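Sb(v)-as(v) reductase (Leishmania major, PDB 2J6P) reduces arsenate, As(V), and antimonate, Sb(V), presumably to their trivalent forms, and is built on a rhodanese fold related to that of Cdc25 phosphatases. Local coordinates at residues Val13-Asn18 / Val23-Ile28; Leu91-Leu96 / Pro101-Leu106. All blocks are in the same frame, centred on the assembly; numbering follows the deposited sequence.

Interaction 1 of 2, residues Val13-Asn18 / Val23-Ile28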
ATOM      1  N   VAL A  13       8.587  25.116   7.846  1.00 25.82           N
ATOM      2  CA  VAL A  13       8.314  26.464   7.386  1.00 29.42           C
ATOM      3  C   VAL A  13       9.342  27.518   7.977  1.00 31.08           C
ATOM      4  O   VAL A  13       9.792  28.452   7.250  1.00 33.39           O
ATOM      5  CB  VAL A  13       6.837  26.816   7.794  1.00 28.97           C
ATOM      6  CG1 VAL A  13       6.548  28.353   7.672  1.00 28.37           C
ATOM      7  CG2 VAL A  13       5.833  25.936   6.957  1.00 28.66           C
ATOM      8  N   GLU A  14       9.664  27.412   9.260  1.00 32.06           N
ATOM      9  CA  GLU A  14      10.683  28.264   9.856  1.00 37.33           C
ATOM     10  C   GLU A  14      11.954  28.232   9.001  1.00 36.42           C
ATOM     11  O   GLU A  14      12.560  29.243   8.797  1.00 34.88           O
ATOM     12  CB  GLU A  14      11.045  27.780  11.259  1.00 36.24           C
ATOM     13  CG  GLU A  14      10.007  28.092  12.440  1.00 48.16           C
ATOM     14  CD  GLU A  14      10.382  27.321  13.839  1.00 49.54           C
ATOM     15  OE1 GLU A  14      11.664  27.266  14.117  1.00 58.79           O
ATOM     16  OE2 GLU A  14       9.425  26.742  14.566  1.00 54.44           O
ATOM     17  N   LEU A  15      12.359  27.057   8.488  1.00 37.04           N
ATOM     18  CA  LEU A  15      13.603  26.941   7.756  1.00 38.02           C
ATOM     19  C   LEU A  15      13.472  27.568   6.410  1.00 36.72           C
ATOM     20  O   LEU A  15      14.412  28.092   5.855  1.00 36.30           O
ATOM     21  CB  LEU A  15      13.969  25.449   7.521  1.00 39.49           C
ATOM     22  CG  LEU A  15      14.424  24.486   8.606  1.00 42.35           C
ATOM     23  CD1 LEU A  15      14.693  23.097   7.960  1.00 40.54           C
ATOM     24  CD2 LEU A  15      15.698  24.927   9.418  1.00 42.37           C
ATOM     25  N   LEU A  16      12.309  27.432   5.829  1.00 36.11           N
ATOM     26  CA  LEU A  16      12.102  27.860   4.482  1.00 35.60           C
ATOM     27  C   LEU A  16      12.054  29.378   4.478  1.00 36.59           C
ATOM     28  O   LEU A  16      12.334  29.959   3.493  1.00 35.02           O
ATOM     29  CB  LEU A  16      10.765  27.285   3.909  1.00 34.98           C
ATOM     30  CG  LEU A  16      10.816  25.758   3.621  1.00 34.76           C
ATOM     31  CD1 LEU A  16       9.553  25.348   2.921  1.00 26.26           C
ATOM     32  CD2 LEU A  16      12.105  25.253   2.874  1.00 30.14           C
ATOM     33  N   ASP A  17      11.712  29.983   5.615  1.00 38.10           N
ATOM     34  CA  ASP A  17      11.298  31.404   5.688  1.00 39.48           C
ATOM     35  C   ASP A  17      12.501  32.245   6.038  1.00 42.22           C
ATOM     36  O   ASP A  17      12.508  33.445   5.964  1.00 44.42           O
ATOM     37  CB  ASP A  17      10.270  31.573   6.780  1.00 37.31           C
ATOM     38  CG  ASP A  17       8.853  31.376   6.275  1.00 36.35           C
ATOM     39  OD1 ASP A  17       8.628  31.153   5.059  1.00 35.45           O
ATOM     40  OD2 ASP A  17       7.928  31.497   7.080  1.00 38.31           O
ATOM     41  N   ASN A  18      13.536  31.576   6.425  1.00 43.38           N
ATOM     42  CA  ASN A  18      14.722  32.224   6.788  1.00 44.80           C
ATOM     43  C   ASN A  18      15.735  32.014   5.673  1.00 44.45           C
ATOM     44  O   ASN A  18      16.154  30.911   5.453  1.00 43.12           O
ATOM     45  CB  ASN A  18      15.173  31.602   8.094  1.00 44.75           C
ATOM     46  CG  ASN A  18      16.487  32.153   8.577  1.00 49.66           C
ATOM     47  OD1 ASN A  18      17.468  32.312   7.799  1.00 49.34           O
ATOM     48  ND2 ASN A  18      16.534  32.422   9.875  1.00 49.71           N
ATOM     49  N   VAL A  23      19.182  28.426   2.209  1.00 42.35           N
ATOM     50  CA  VAL A  23      20.410  27.908   1.425  1.00 40.08           C
ATOM     51  C   VAL A  23      21.159  26.696   2.080  1.00 38.64           C
ATOM     52  O   VAL A  23      21.856  25.976   1.392  1.00 38.95           O
ATOM     53  CB  VAL A  23      21.408  29.054   0.812  1.00 43.81           C
ATOM     54  CG1 VAL A  23      20.965  30.575   1.122  1.00 42.75           C
ATOM     55  CG2 VAL A  23      22.989  28.753   1.071  1.00 44.57           C
ATOM     56  N   LYS A  24      20.961  26.441   3.366  1.00 35.11           N
ATOM     57  CA  LYS A  24      21.524  25.208   4.063  1.00 35.07           C
ATOM     58  C   LYS A  24      20.599  23.944   4.061  1.00 32.34           C
ATOM     59  O   LYS A  24      20.956  22.850   4.624  1.00 29.60           O
ATOM     60  CB  LYS A  24      21.801  25.569   5.530  1.00 34.87           C
ATOM     61  CG  LYS A  24      22.883  26.639   5.677  1.00 34.64           C
ATOM     62  CD  LYS A  24      22.849  27.062   7.122  1.00 44.60           C
ATOM     63  CE  LYS A  24      23.717  28.278   7.411  1.00 51.62           C
ATOM     64  NZ  LYS A  24      22.974  28.993   8.580  1.00 53.89           N
ATOM     65  N   ALA A  25      19.407  24.134   3.491  1.00 30.52           N
ATOM     66  CA  ALA A  25      18.340  23.098   3.556  1.00 31.03           C
ATOM     67  C   ALA A  25      18.024  22.560   2.176  1.00 29.74           C
ATOM     68  O   ALA A  25      18.066  23.321   1.145  1.00 31.15           O
ATOM     69  CB  ALA A  25      17.050  23.547   4.356  1.00 29.25           C
ATOM     70  N   ALA A  26      17.813  21.257   2.096  1.00 26.15           N
ATOM     71  CA  ALA A  26      17.286  20.678   0.869  1.00 23.71           C
ATOM     72  C   ALA A  26      16.015  19.870   1.192  1.00 21.82           C
ATOM     73  O   ALA A  26      15.922  19.268   2.283  1.00 19.56           O
ATOM     74  CB  ALA A  26      18.361  19.742   0.210  1.00 22.76           C
ATOM     75  N   VAL A  27      15.065  19.838   0.235  1.00 19.82           N
ATOM     76  CA  VAL A  27      13.728  19.178   0.441  1.00 19.92           C
ATOM     77  C   VAL A  27      13.764  18.071  -0.585  1.00 21.06           C
ATOM     78  O   VAL A  27      14.014  18.341  -1.733  1.00 19.90           O
ATOM     79  CB  VAL A  27      12.579  20.092   0.262  1.00 19.87           C
ATOM     80  CG1 VAL A  27      11.209  19.308   0.369  1.00 19.25           C
ATOM     81  CG2 VAL A  27      12.658  21.114   1.332  1.00 23.19           C
ATOM     82  N   ILE A  28      13.713  16.827  -0.125  1.00 21.34           N
ATOM     83  CA  ILE A  28      13.820  15.628  -1.031  1.00 20.38           C
ATOM     84  C   ILE A  28      12.377  15.055  -1.126  1.00 20.82           C
ATOM     85  O   ILE A  28      11.809  14.628  -0.162  1.00 17.86           O
ATOM     86  CB  ILE A  28      14.781  14.618  -0.559  1.00 22.34           C
ATOM     87  CG1 ILE A  28      16.110  15.302  -0.075  1.00 22.05           C
ATOM     88  CG2 ILE A  28      14.900  13.387  -1.639  1.00 21.61           C
ATOM     89  CD1 ILE A  28      16.857  16.012  -1.136  1.00 25.10           C
TER
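Leu15 and Leu16, neighbours near the end of helix 9-17, meet Ala25 and Val27 of strand 25-29 through methyl groups alone. Leu16 reaches the strand step by step. Its CB is still about 7.0 Å from Val27 CG2. CG is set opposite the carbonyl carbon (chi1 -72°) and comes to 5.5 Å of Val27 CG2. At the branch the two methyls part: Leu16 CD1 stays at 5.5 Å from Val27 CG2, while Leu16 CD2 closes to 4.5 Å of the same methyl. Leu15, whose CB already faces the strand, presents CD1 to Ala25 CB at 4.3 Å. These are loose apolar contacts. The alternation of the strand turns Ala25 and Val27 to the helix and Ala26 away from it. Leu15 also lies on Leu70 of the neighbouring strand 70-74, and Leu16 on Leu22 of the short helix 19-23. Asn18 starts that helix as its N-cap, its OD1 accepting from Ser21 N. The arrangement is helix-on-sheet packing of an alpha/beta fold, here the rhodanese-like domain, with a short helix inserted in the helix-to-strand connection.

Interaction 2 of 2, residues Leu91-Leu96 / Pro101-Leu106; sequences LAQKKL and PAVYVL
The last turns of helix 81-96 lie beside the start of strand 102-106, the backbones coming nearest at Gln93 and Pro101 with 8.9 Å between their CA atoms. One long polar side chain spans that gap. Gln93 sends CG off opposite its carbonyl carbon (chi1 -77°) and continues extended, which carries the amide out from the helix to the strand. There NE2 donates to the backbone carbonyl of Pro101, with 3.0 Å between Gln93 NE2 and Pro101 O. The bond is nearly straight, 168° at the hydrogen, and it meets a lone pair of the oxygen in the carbonyl plane, the C=O...N angle being 139°. The oxygen also lies almost exactly in the plane of the Gln93 amide, a geometry that should hold the amide in this rotation. At the other end of the amide, Gln93 OE1 lies 3.3 Å from Val103 CG2, a van der Waals contact with the methyl that stands opposite the carbonyl carbon of Val103. Gln93 NE2 also passes 3.5 Å from Pro101 CD, a ring carbon of a proline that follows a cis peptide bond. The three residues thus form a small, largely buried cluster in which the carbonyl of Pro101, just ahead of the strand, has a side-chain donor. Around it, Gln93 packs on Ala60 of helix 53-65 and Pro101 on Ala71, while Val103 leans on Phe89 and Ala86 farther back along helix 81-96. This is the return from helix to strand in a beta-alpha-beta unit, strand 70-74, helix 81-96 and strand 102-106, within the parallel sheet of the rhodanese-like domain.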
ATOM      1  N   LEU A  91      22.146   5.569   4.637  1.00 21.64           N
ATOM      2  CA  LEU A  91      23.119   4.424   4.354  1.00 22.08           C
ATOM      3  C   LEU A  91      24.134   4.806   3.264  1.00 23.04           C
ATOM      4  O   LEU A  91      25.319   4.561   3.394  1.00 24.68           O
ATOM      5  CB  LEU A  91      22.435   3.109   4.028  1.00 21.32           C
ATOM      6  CG  LEU A  91      21.476   2.632   5.180  1.00 26.92           C
ATOM      7  CD1 LEU A  91      20.234   1.821   4.600  1.00 36.73           C
ATOM      8  CD2 LEU A  91      22.395   1.796   6.064  1.00 27.12           C
ATOM      9  N   ALA A  92      23.710   5.470   2.209  1.00 24.48           N
ATOM     10  CA  ALA A  92      24.693   6.000   1.220  1.00 24.08           C
ATOM     11  C   ALA A  92      25.653   7.035   1.789  1.00 23.59           C
ATOM     12  O   ALA A  92      26.887   7.008   1.475  1.00 23.11           O
ATOM     13  CB  ALA A  92      23.995   6.627  -0.021  1.00 22.11           C
ATOM     14  N   GLN A  93      25.176   7.932   2.647  1.00 24.17           N
ATOM     15  CA  GLN A  93      26.113   8.953   3.248  1.00 24.65           C
ATOM     16  C   GLN A  93      27.180   8.169   4.094  1.00 27.49           C
ATOM     17  O   GLN A  93      28.330   8.470   4.024  1.00 25.45           O
ATOM     18  CB  GLN A  93      25.414   9.884   4.243  1.00 24.59           C
ATOM     19  CG  GLN A  93      24.629  10.889   3.588  1.00 22.93           C
ATOM     20  CD  GLN A  93      24.126  11.869   4.615  1.00 25.24           C
ATOM     21  OE1 GLN A  93      23.451  11.493   5.525  1.00 25.54           O
ATOM     22  NE2 GLN A  93      24.404  13.126   4.429  1.00 19.96           N
ATOM     23  N   LYS A  94      26.749   7.208   4.904  1.00 29.71           N
ATOM     24  CA  LYS A  94      27.677   6.465   5.720  1.00 32.31           C
ATOM     25  C   LYS A  94      28.673   5.744   4.753  1.00 32.52           C
ATOM     26  O   LYS A  94      29.840   5.757   4.976  1.00 33.60           O
ATOM     27  CB  LYS A  94      26.964   5.416   6.541  1.00 31.92           C
ATOM     28  CG  LYS A  94      27.827   4.771   7.772  1.00 35.60           C
ATOM     29  CD  LYS A  94      26.876   4.398   8.968  1.00 39.85           C
ATOM     30  CE  LYS A  94      27.569   3.283   9.895  1.00 47.24           C
ATOM     31  NZ  LYS A  94      27.139   3.299  11.375  1.00 51.75           N
ATOM     32  N   LYS A  95      28.206   5.121   3.675  1.00 30.25           N
ATOM     33  CA  LYS A  95      29.127   4.393   2.834  1.00 29.02           C
ATOM     34  C   LYS A  95      30.176   5.331   2.233  1.00 26.61           C
ATOM     35  O   LYS A  95      31.328   4.979   2.071  1.00 27.11           O
ATOM     36  CB  LYS A  95      28.327   3.605   1.767  1.00 31.78           C
ATOM     37  CG  LYS A  95      29.143   3.055   0.586  1.00 34.33           C
ATOM     38  CD  LYS A  95      28.344   2.053  -0.185  1.00 38.96           C
ATOM     39  CE  LYS A  95      28.775   2.103  -1.702  1.00 46.95           C
ATOM     40  NZ  LYS A  95      27.878   1.272  -2.624  1.00 47.47           N
ATOM     41  N   LEU A  96      29.828   6.568   1.979  1.00 25.03           N
ATOM     42  CA  LEU A  96      30.709   7.404   1.287  1.00 23.09           C
ATOM     43  C   LEU A  96      31.558   8.159   2.319  1.00 23.61           C
ATOM     44  O   LEU A  96      32.497   8.858   1.911  1.00 23.28           O
ATOM     45  CB  LEU A  96      29.947   8.423   0.439  1.00 23.50           C
ATOM     46  CG  LEU A  96      29.289   7.817  -0.880  1.00 25.41           C
ATOM     47  CD1 LEU A  96      28.855   8.969  -1.749  1.00 24.66           C
ATOM     48  CD2 LEU A  96      30.211   6.989  -1.674  1.00 29.05           C
ATOM     49  N   PRO A 101      24.573  16.608   4.843  1.00 22.03           N
ATOM     50  CA  PRO A 101      23.553  17.141   5.793  1.00 21.12           C
ATOM     51  C   PRO A 101      23.058  16.110   6.783  1.00 23.22           C
ATOM     52  O   PRO A 101      23.155  14.887   6.507  1.00 22.07           O
ATOM     53  CB  PRO A 101      22.410  17.648   4.873  1.00 19.76           C
ATOM     54  CG  PRO A 101      22.609  16.833   3.563  1.00 20.30           C
ATOM     55  CD  PRO A 101      24.074  16.484   3.462  1.00 22.84           C
ATOM     56  N   ALA A 102      22.445  16.597   7.884  1.00 22.54           N
ATOM     57  CA  ALA A 102      21.752  15.667   8.780  1.00 22.22           C
ATOM     58  C   ALA A 102      20.372  15.357   8.089  1.00 21.23           C
ATOM     59  O   ALA A 102      19.897  16.082   7.218  1.00 21.19           O
ATOM     60  CB  ALA A 102      21.567  16.275  10.251  1.00 19.20           C
ATOM     61  N   VAL A 103      19.819  14.218   8.429  1.00 22.02           N
ATOM     62  CA  VAL A 103      18.697  13.621   7.738  1.00 22.89           C
ATOM     63  C   VAL A 103      17.363  13.699   8.534  1.00 24.04           C
ATOM     64  O   VAL A 103      17.315  13.261   9.670  1.00 22.36           O
ATOM     65  CB  VAL A 103      19.032  12.192   7.371  1.00 21.45           C
ATOM     66  CG1 VAL A 103      17.930  11.672   6.498  1.00 18.59           C
ATOM     67  CG2 VAL A 103      20.411  12.116   6.609  1.00 21.77           C
ATOM     68  N   TYR A 104      16.294  14.225   7.899  1.00 21.63           N
ATOM     69  CA  TYR A 104      15.049  14.395   8.551  1.00 20.88           C
ATOM     70  C   TYR A 104      13.924  13.886   7.658  1.00 23.18           C
ATOM     71  O   TYR A 104      14.013  13.970   6.448  1.00 21.58           O
ATOM     72  CB  TYR A 104      14.716  15.890   8.828  1.00 23.63           C
ATOM     73  CG  TYR A 104      15.777  16.494   9.739  1.00 26.23           C
ATOM     74  CD1 TYR A 104      15.640  16.446  11.117  1.00 24.82           C
ATOM     75  CD2 TYR A 104      16.957  17.088   9.176  1.00 27.05           C
ATOM     76  CE1 TYR A 104      16.631  17.040  11.967  1.00 30.37           C
ATOM     77  CE2 TYR A 104      18.004  17.611  10.037  1.00 30.28           C
ATOM     78  CZ  TYR A 104      17.841  17.549  11.417  1.00 27.64           C
ATOM     79  OH  TYR A 104      18.834  18.077  12.243  1.00 33.28           O
ATOM     80  N   VAL A 105      12.835  13.470   8.277  1.00 21.51           N
ATOM     81  CA  VAL A 105      11.577  13.146   7.577  1.00 22.61           C
ATOM     82  C   VAL A 105      10.483  14.096   8.049  1.00 20.90           C
ATOM     83  O   VAL A 105      10.341  14.354   9.246  1.00 19.29           O
ATOM     84  CB  VAL A 105      11.163  11.627   7.792  1.00 21.99           C
ATOM     85  CG1 VAL A 105       9.715  11.288   7.367  1.00 19.87           C
ATOM     86  CG2 VAL A 105      12.239  10.708   7.123  1.00 21.01           C
ATOM     87  N   LEU A 106       9.786  14.657   7.086  1.00 19.75           N
ATOM     88  CA  LEU A 106       8.820  15.663   7.381  1.00 21.58           C
ATOM     89  C   LEU A 106       7.593  14.810   7.865  1.00 21.25           C
ATOM     90  O   LEU A 106       6.967  14.087   7.046  1.00 20.16           O
ATOM     91  CB  LEU A 106       8.461  16.394   6.130  1.00 20.04           C
ATOM     92  CG  LEU A 106       7.170  17.219   6.234  1.00 20.46           C
ATOM     93  CD1 LEU A 106       7.453  18.389   7.333  1.00 21.45           C
ATOM     94  CD2 LEU A 106       6.718  17.834   4.810  1.00 19.70           C
TER

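In the fold
From the N terminus, strand 5-7 leads into helix 9-17, and interaction 1 closes a short loop when the chain, after helix 19-23, enters strand 25-29. The chain then passes through strand 44-45, helix 53-65 and strand 70-74 before helix 81-96, where interaction 2 closes a second short loop on strand 102-106. The two loops follow in series, neither nested nor crossed. Their centres lie about 16 Å apart and they do not touch, yet both reach the same parallel sheet, in which strand 70-74 separates strands 25-29 and 102-106. Each therefore fastens a different helix to a different strand of the one rhodanese-like domain.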